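Local coordinates for PUM-HD domain-containing protein (Caenorhabditis elegans, PDB 7CGF) that binds RNA through its Pumilio homology domain, probably recognising elements in the 3' untranslated regions of target mRNAs, at residues E132-I146 / K165-T177. The protein carries 2 engineered substitutions. Residues are numbered along the deposited sequence; the frame is centred on the assembly and turned at random.
Sequences EPLQIKILSQIRHVI and KVSPQYVQFIVDT
F173, on helix 172-178, packs its ring against L139, R143 and I146. Its CB lies against the R143 guanidinium, 3.3 Å from NH2 and over one face of that group. R143 CG lies over one face of the ring, nearest CD2, 4.0 Å from the centroid in a CH-pi contact. Farther out, CE1 meets L139 CB, CE2 meets I146 CG1, and CZ ends near L139 O, with I142 CG2 at the ring edge. Chi1 of 79° places CG between the backbone N and the carbonyl carbon and points the ring at these partners. Both helices are part of the Pumilio homology domain, an all-helical solenoid of stacked repeats; helix 155-165 packs against them, A162 touching L139 and V159 touching I146. Toward the start of helix 132-142, I136 CD1 sits over the centre of the Y170 ring, 3.7 Å from the centroid, while Q169 CG covers the opposite face. E132 OE1 lies 3.4 Å from Y170 CE2, carboxylate and ring planes 59° apart. An alanine in place of Y170 would probably leave I136 CD1 without its aromatic cover and open a gap beside the E132 carboxylate. That carboxylate takes a hydrogen bond from S167 OG, 3.0 Å from OE2. The Q135 amide carbon CD packs on V166 CG2; Q135 NE2 donates to K165 O at 3.2 Å, from above the carbonyl plane, and also to L127 O.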
loop_
_atom_site.group_PDB
_atom_site.type_symbol
_atom_site.label_atom_id
_atom_site.label_comp_id
_atom_site.label_asym_id
_atom_site.label_seq_id
_atom_site.Cartn_x
_atom_site.Cartn_y
_atom_site.Cartn_z
ATOM N N GLU A 132 13.238 -14.539 -10.443
ATOM C CA GLU A 132 12.084 -14.218 -11.279
ATOM C C GLU A 132 11.345 -15.438 -11.830
ATOM O O GLU A 132 10.103 -15.424 -11.806
ATOM C CB GLU A 132 12.534 -13.288 -12.407
ATOM C CG GLU A 132 11.403 -12.737 -13.234
ATOM C CD GLU A 132 11.924 -11.798 -14.284
ATOM O OE1 GLU A 132 12.349 -12.287 -15.361
ATOM O OE2 GLU A 132 11.950 -10.587 -14.007
ATOM N N PRO A 133 12.004 -16.491 -12.342
ATOM C CA PRO A 133 11.247 -17.673 -12.783
ATOM C C PRO A 133 10.346 -18.277 -11.721
ATOM O O PRO A 133 9.253 -18.751 -12.040
ATOM C CB PRO A 133 12.360 -18.651 -13.194
ATOM C CG PRO A 133 13.448 -17.758 -13.655
ATOM C CD PRO A 133 13.433 -16.606 -12.702
ATOM N N LEU A 134 10.789 -18.305 -10.465
ATOM C CA LEU A 134 9.932 -18.825 -9.412
ATOM C C LEU A 134 8.818 -17.842 -9.065
ATOM O O LEU A 134 7.700 -18.263 -8.745
ATOM C CB LEU A 134 10.770 -19.151 -8.175
ATOM C CG LEU A 134 11.759 -20.304 -8.369
ATOM C CD1 LEU A 134 12.527 -20.572 -7.095
ATOM C CD2 LEU A 134 11.018 -21.551 -8.822
ATOM N N GLN A 135 9.098 -16.541 -9.104
ATOM C CA GLN A 135 8.023 -15.564 -8.929
ATOM C C GLN A 135 6.929 -15.766 -9.968
ATOM O O GLN A 135 5.738 -15.764 -9.643
ATOM C CB GLN A 135 8.570 -14.145 -9.033
ATOM C CG GLN A 135 9.473 -13.690 -7.914
ATOM C CD GLN A 135 10.057 -12.319 -8.215
ATOM O OE1 GLN A 135 10.484 -12.052 -9.343
ATOM N NE2 GLN A 135 10.044 -11.430 -7.226
ATOM N N ILE A 136 7.321 -15.918 -11.234
ATOM C CA ILE A 136 6.347 -16.101 -12.306
ATOM C C ILE A 136 5.520 -17.357 -12.074
ATOM O O ILE A 136 4.313 -17.390 -12.349
ATOM C CB ILE A 136 7.071 -16.142 -13.666
ATOM C CG1 ILE A 136 7.696 -14.788 -13.981
ATOM C CG2 ILE A 136 6.117 -16.550 -14.768
ATOM C CD1 ILE A 136 8.627 -14.821 -15.186
ATOM N N LYS A 137 6.154 -18.415 -11.555
ATOM C CA LYS A 137 5.435 -19.648 -11.268
ATOM C C LYS A 137 4.352 -19.421 -10.219
ATOM O O LYS A 137 3.218 -19.892 -10.370
ATOM C CB LYS A 137 6.433 -20.723 -10.820
ATOM C CG LYS A 137 5.841 -22.109 -10.694
ATOM C CD LYS A 137 6.910 -23.178 -10.451
ATOM C CE LYS A 137 6.243 -24.501 -10.101
ATOM N NZ LYS A 137 7.212 -25.589 -9.807
ATOM N N ILE A 138 4.674 -18.677 -9.159
ATOM C CA ILE A 138 3.669 -18.348 -8.145
ATOM C C ILE A 138 2.546 -17.513 -8.751
ATOM O O ILE A 138 1.358 -17.772 -8.510
ATOM C CB ILE A 138 4.329 -17.636 -6.950
ATOM C CG1 ILE A 138 5.214 -18.629 -6.196
ATOM C CG2 ILE A 138 3.269 -17.033 -6.023
ATOM C CD1 ILE A 138 5.880 -18.021 -4.978
ATOM N N LEU A 139 2.899 -16.491 -9.535
ATOM C CA LEU A 139 1.876 -15.624 -10.116
ATOM C C LEU A 139 0.966 -16.390 -11.063
ATOM O O LEU A 139 -0.221 -16.061 -11.183
ATOM C CB LEU A 139 2.525 -14.455 -10.856
ATOM C CG LEU A 139 3.221 -13.420 -9.979
ATOM C CD1 LEU A 139 3.724 -12.247 -10.810
ATOM C CD2 LEU A 139 2.269 -12.965 -8.898
ATOM N N SER A 140 1.498 -17.415 -11.735
ATOM C CA SER A 140 0.682 -18.208 -12.652
ATOM C C SER A 140 -0.491 -18.869 -11.934
ATOM O O SER A 140 -1.527 -19.142 -12.553
ATOM C CB SER A 140 1.555 -19.249 -13.357
ATOM O OG SER A 140 1.741 -20.392 -12.531
ATOM N N GLN A 141 -0.356 -19.115 -10.630
ATOM C CA GLN A 141 -1.462 -19.616 -9.822
ATOM C C GLN A 141 -2.357 -18.486 -9.327
ATOM O O GLN A 141 -3.585 -18.627 -9.304
ATOM C CB GLN A 141 -0.913 -20.414 -8.640
ATOM C CG GLN A 141 -0.433 -21.793 -9.038
ATOM C CD GLN A 141 -1.598 -22.748 -9.228
ATOM O OE1 GLN A 141 -2.390 -22.603 -10.151
ATOM N NE2 GLN A 141 -1.719 -23.725 -8.328
ATOM N N ILE A 142 -1.757 -17.364 -8.918
ATOM C CA ILE A 142 -2.528 -16.184 -8.530
ATOM C C ILE A 142 -3.464 -15.763 -9.655
ATOM O O ILE A 142 -4.559 -15.236 -9.401
ATOM C CB ILE A 142 -1.563 -15.048 -8.110
ATOM C CG1 ILE A 142 -0.812 -15.441 -6.828
ATOM C CG2 ILE A 142 -2.295 -13.736 -7.899
ATOM C CD1 ILE A 142 -1.697 -15.608 -5.622
ATOM N N ARG A 143 -3.065 -16.029 -10.906
ATOM C CA ARG A 143 -3.876 -15.715 -12.083
ATOM C C ARG A 143 -5.302 -16.232 -11.940
ATOM O O ARG A 143 -6.263 -15.572 -12.363
ATOM C CB ARG A 143 -3.223 -16.339 -13.319
ATOM C CG ARG A 143 -2.812 -15.380 -14.402
ATOM C CD ARG A 143 -2.123 -16.131 -15.537
ATOM N NE ARG A 143 -0.868 -15.477 -15.898
ATOM C CZ ARG A 143 -0.776 -14.506 -16.801
ATOM N NH1 ARG A 143 0.402 -13.945 -17.062
ATOM N NH2 ARG A 143 -1.868 -14.104 -17.441
ATOM N N HIS A 144 -5.457 -17.412 -11.339
ATOM C CA HIS A 144 -6.752 -18.076 -11.280
ATOM C C HIS A 144 -7.726 -17.413 -10.320
ATOM O O HIS A 144 -8.931 -17.682 -10.411
ATOM C CB HIS A 144 -6.568 -19.542 -10.883
ATOM C CG HIS A 144 -5.684 -20.295 -11.814
ATOM N ND1 HIS A 144 -4.625 -21.065 -11.384
ATOM C CD2 HIS A 144 -5.683 -20.372 -13.165
ATOM C CE1 HIS A 144 -4.021 -21.599 -12.429
ATOM N NE2 HIS A 144 -4.637 -21.186 -13.521
ATOM N N VAL A 145 -7.240 -16.580 -9.398
ATOM C CA VAL A 145 -8.090 -15.984 -8.373
ATOM C C VAL A 145 -7.850 -14.484 -8.237
ATOM O O VAL A 145 -8.186 -13.902 -7.205
ATOM C CB VAL A 145 -7.884 -16.684 -7.008
ATOM C CG1 VAL A 145 -8.421 -18.115 -7.040
ATOM C CG2 VAL A 145 -6.391 -16.715 -6.639
ATOM N N ILE A 146 -7.351 -13.828 -9.291
ATOM C CA ILE A 146 -6.794 -12.480 -9.126
ATOM C C ILE A 146 -7.858 -11.431 -8.751
ATOM O O ILE A 146 -7.593 -10.567 -7.907
ATOM C CB ILE A 146 -5.980 -12.087 -10.377
ATOM C CG1 ILE A 146 -5.366 -10.688 -10.239
ATOM C CG2 ILE A 146 -6.821 -12.206 -11.648
ATOM C CD1 ILE A 146 -4.446 -10.490 -9.024
ATOM N N LYS A 165 7.742 -6.347 -6.600
ATOM C CA LYS A 165 8.963 -7.146 -6.711
ATOM C C LYS A 165 9.141 -7.847 -8.048
ATOM O O LYS A 165 10.193 -8.456 -8.271
ATOM C CB LYS A 165 9.004 -8.214 -5.602
ATOM C CG LYS A 165 8.990 -7.663 -4.212
ATOM C CD LYS A 165 10.229 -6.856 -3.903
ATOM C CE LYS A 165 11.488 -7.710 -4.011
ATOM N NZ LYS A 165 12.619 -7.093 -3.254
ATOM N N VAL A 166 8.155 -7.806 -8.933
ATOM C CA VAL A 166 8.222 -8.525 -10.200
ATOM C C VAL A 166 8.227 -7.513 -11.339
ATOM O O VAL A 166 7.527 -6.494 -11.286
ATOM C CB VAL A 166 7.050 -9.512 -10.341
ATOM C CG1 VAL A 166 7.172 -10.313 -11.617
ATOM C CG2 VAL A 166 6.998 -10.445 -9.126
ATOM N N SER A 167 9.027 -7.788 -12.367
ATOM C CA SER A 167 9.116 -6.856 -13.482
ATOM C C SER A 167 7.734 -6.580 -14.067
ATOM O O SER A 167 6.918 -7.500 -14.197
ATOM C CB SER A 167 10.034 -7.402 -14.572
ATOM O OG SER A 167 11.319 -7.633 -14.034
ATOM N N PRO A 168 7.463 -5.336 -14.463
ATOM C CA PRO A 168 6.110 -4.952 -14.925
ATOM C C PRO A 168 5.494 -5.855 -15.980
ATOM O O PRO A 168 4.285 -6.124 -15.921
ATOM C CB PRO A 168 6.341 -3.541 -15.480
ATOM C CG PRO A 168 7.477 -3.018 -14.675
ATOM C CD PRO A 168 8.366 -4.179 -14.358
ATOM N N GLN A 169 6.274 -6.341 -16.947
ATOM C CA GLN A 169 5.673 -7.157 -17.995
ATOM C C GLN A 169 4.999 -8.399 -17.432
ATOM O O GLN A 169 4.058 -8.913 -18.044
ATOM C CB GLN A 169 6.724 -7.555 -19.036
ATOM C CG GLN A 169 7.787 -8.502 -18.519
ATOM C CD GLN A 169 8.742 -8.958 -19.608
ATOM O OE1 GLN A 169 9.906 -8.562 -19.626
ATOM N NE2 GLN A 169 8.258 -9.798 -20.513
ATOM N N TYR A 170 5.432 -8.878 -16.266
ATOM C CA TYR A 170 4.878 -10.096 -15.695
ATOM C C TYR A 170 3.712 -9.841 -14.743
ATOM O O TYR A 170 3.163 -10.803 -14.199
ATOM C CB TYR A 170 5.981 -10.899 -14.982
ATOM C CG TYR A 170 7.126 -11.246 -15.908
ATOM C CD1 TYR A 170 6.929 -12.095 -16.991
ATOM C CD2 TYR A 170 8.396 -10.709 -15.714
ATOM C CE1 TYR A 170 7.970 -12.411 -17.856
ATOM C CE2 TYR A 170 9.445 -11.017 -16.574
ATOM C CZ TYR A 170 9.222 -11.868 -17.638
ATOM O OH TYR A 170 10.255 -12.174 -18.493
ATOM N N VAL A 171 3.312 -8.585 -14.535
ATOM C CA VAL A 171 2.070 -8.295 -13.822
ATOM C C VAL A 171 1.031 -7.686 -14.744
ATOM O O VAL A 171 0.042 -7.122 -14.271
ATOM C CB VAL A 171 2.301 -7.397 -12.594
ATOM C CG1 VAL A 171 3.204 -8.112 -11.586
ATOM C CG2 VAL A 171 2.892 -6.045 -12.998
ATOM N N GLN A 172 1.248 -7.757 -16.063
ATOM C CA GLN A 172 0.222 -7.295 -16.993
ATOM C C GLN A 172 -1.133 -7.939 -16.706
ATOM O O GLN A 172 -2.167 -7.275 -16.837
ATOM C CB GLN A 172 0.655 -7.582 -18.435
ATOM C CG GLN A 172 -0.290 -6.988 -19.470
ATOM C CD GLN A 172 -0.344 -5.485 -19.414
ATOM O OE1 GLN A 172 0.683 -4.805 -19.364
ATOM N NE2 GLN A 172 -1.554 -4.945 -19.425
ATOM N N PHE A 173 -1.152 -9.205 -16.268
ATOM C CA PHE A 173 -2.426 -9.860 -15.992
ATOM C C PHE A 173 -3.168 -9.188 -14.847
ATOM O O PHE A 173 -4.404 -9.257 -14.787
ATOM C CB PHE A 173 -2.226 -11.356 -15.715
ATOM C CG PHE A 173 -1.742 -11.680 -14.321
ATOM C CD1 PHE A 173 -0.382 -11.681 -14.023
ATOM C CD2 PHE A 173 -2.642 -12.017 -13.328
ATOM C CE1 PHE A 173 0.059 -11.985 -12.740
ATOM C CE2 PHE A 173 -2.205 -12.331 -12.034
ATOM C CZ PHE A 173 -0.856 -12.318 -11.749
ATOM N N ILE A 174 -2.440 -8.528 -13.936
ATOM C CA ILE A 174 -3.084 -7.770 -12.864
ATOM C C ILE A 174 -3.649 -6.460 -13.399
ATOM O O ILE A 174 -4.765 -6.059 -13.050
ATOM C CB ILE A 174 -2.084 -7.517 -11.712
ATOM C CG1 ILE A 174 -1.602 -8.843 -11.121
ATOM C CG2 ILE A 174 -2.702 -6.567 -10.657
ATOM C CD1 ILE A 174 -0.389 -8.692 -10.165
ATOM N N VAL A 175 -2.893 -5.781 -14.260
ATOM C CA VAL A 175 -3.388 -4.568 -14.904
ATOM C C VAL A 175 -4.638 -4.880 -15.724
ATOM O O VAL A 175 -5.632 -4.152 -15.655
ATOM C CB VAL A 175 -2.271 -3.943 -15.763
ATOM C CG1 VAL A 175 -2.789 -2.740 -16.534
ATOM C CG2 VAL A 175 -1.085 -3.519 -14.874
ATOM N N ASP A 176 -4.617 -5.978 -16.489
ATOM C CA ASP A 176 -5.785 -6.356 -17.290
ATOM C C ASP A 176 -6.971 -6.746 -16.419
ATOM O O ASP A 176 -8.118 -6.717 -16.889
ATOM C CB ASP A 176 -5.458 -7.518 -18.241
ATOM C CG ASP A 176 -4.430 -7.146 -19.316
ATOM O OD1 ASP A 176 -4.177 -5.945 -19.524
ATOM O OD2 ASP A 176 -3.883 -8.072 -19.961
ATOM N N THR A 177 -6.719 -7.159 -15.170
ATOM C CA THR A 177 -7.828 -7.384 -14.245
ATOM C C THR A 177 -8.423 -6.063 -13.773
ATOM O O THR A 177 -9.649 -5.914 -13.729
ATOM C CB THR A 177 -7.365 -8.218 -13.053
ATOM O OG1 THR A 177 -6.817 -9.441 -13.517
ATOM C CG2 THR A 177 -8.567 -8.546 -12.134
HETATM O O HOH W 1 1.232 -10.921 -17.245
#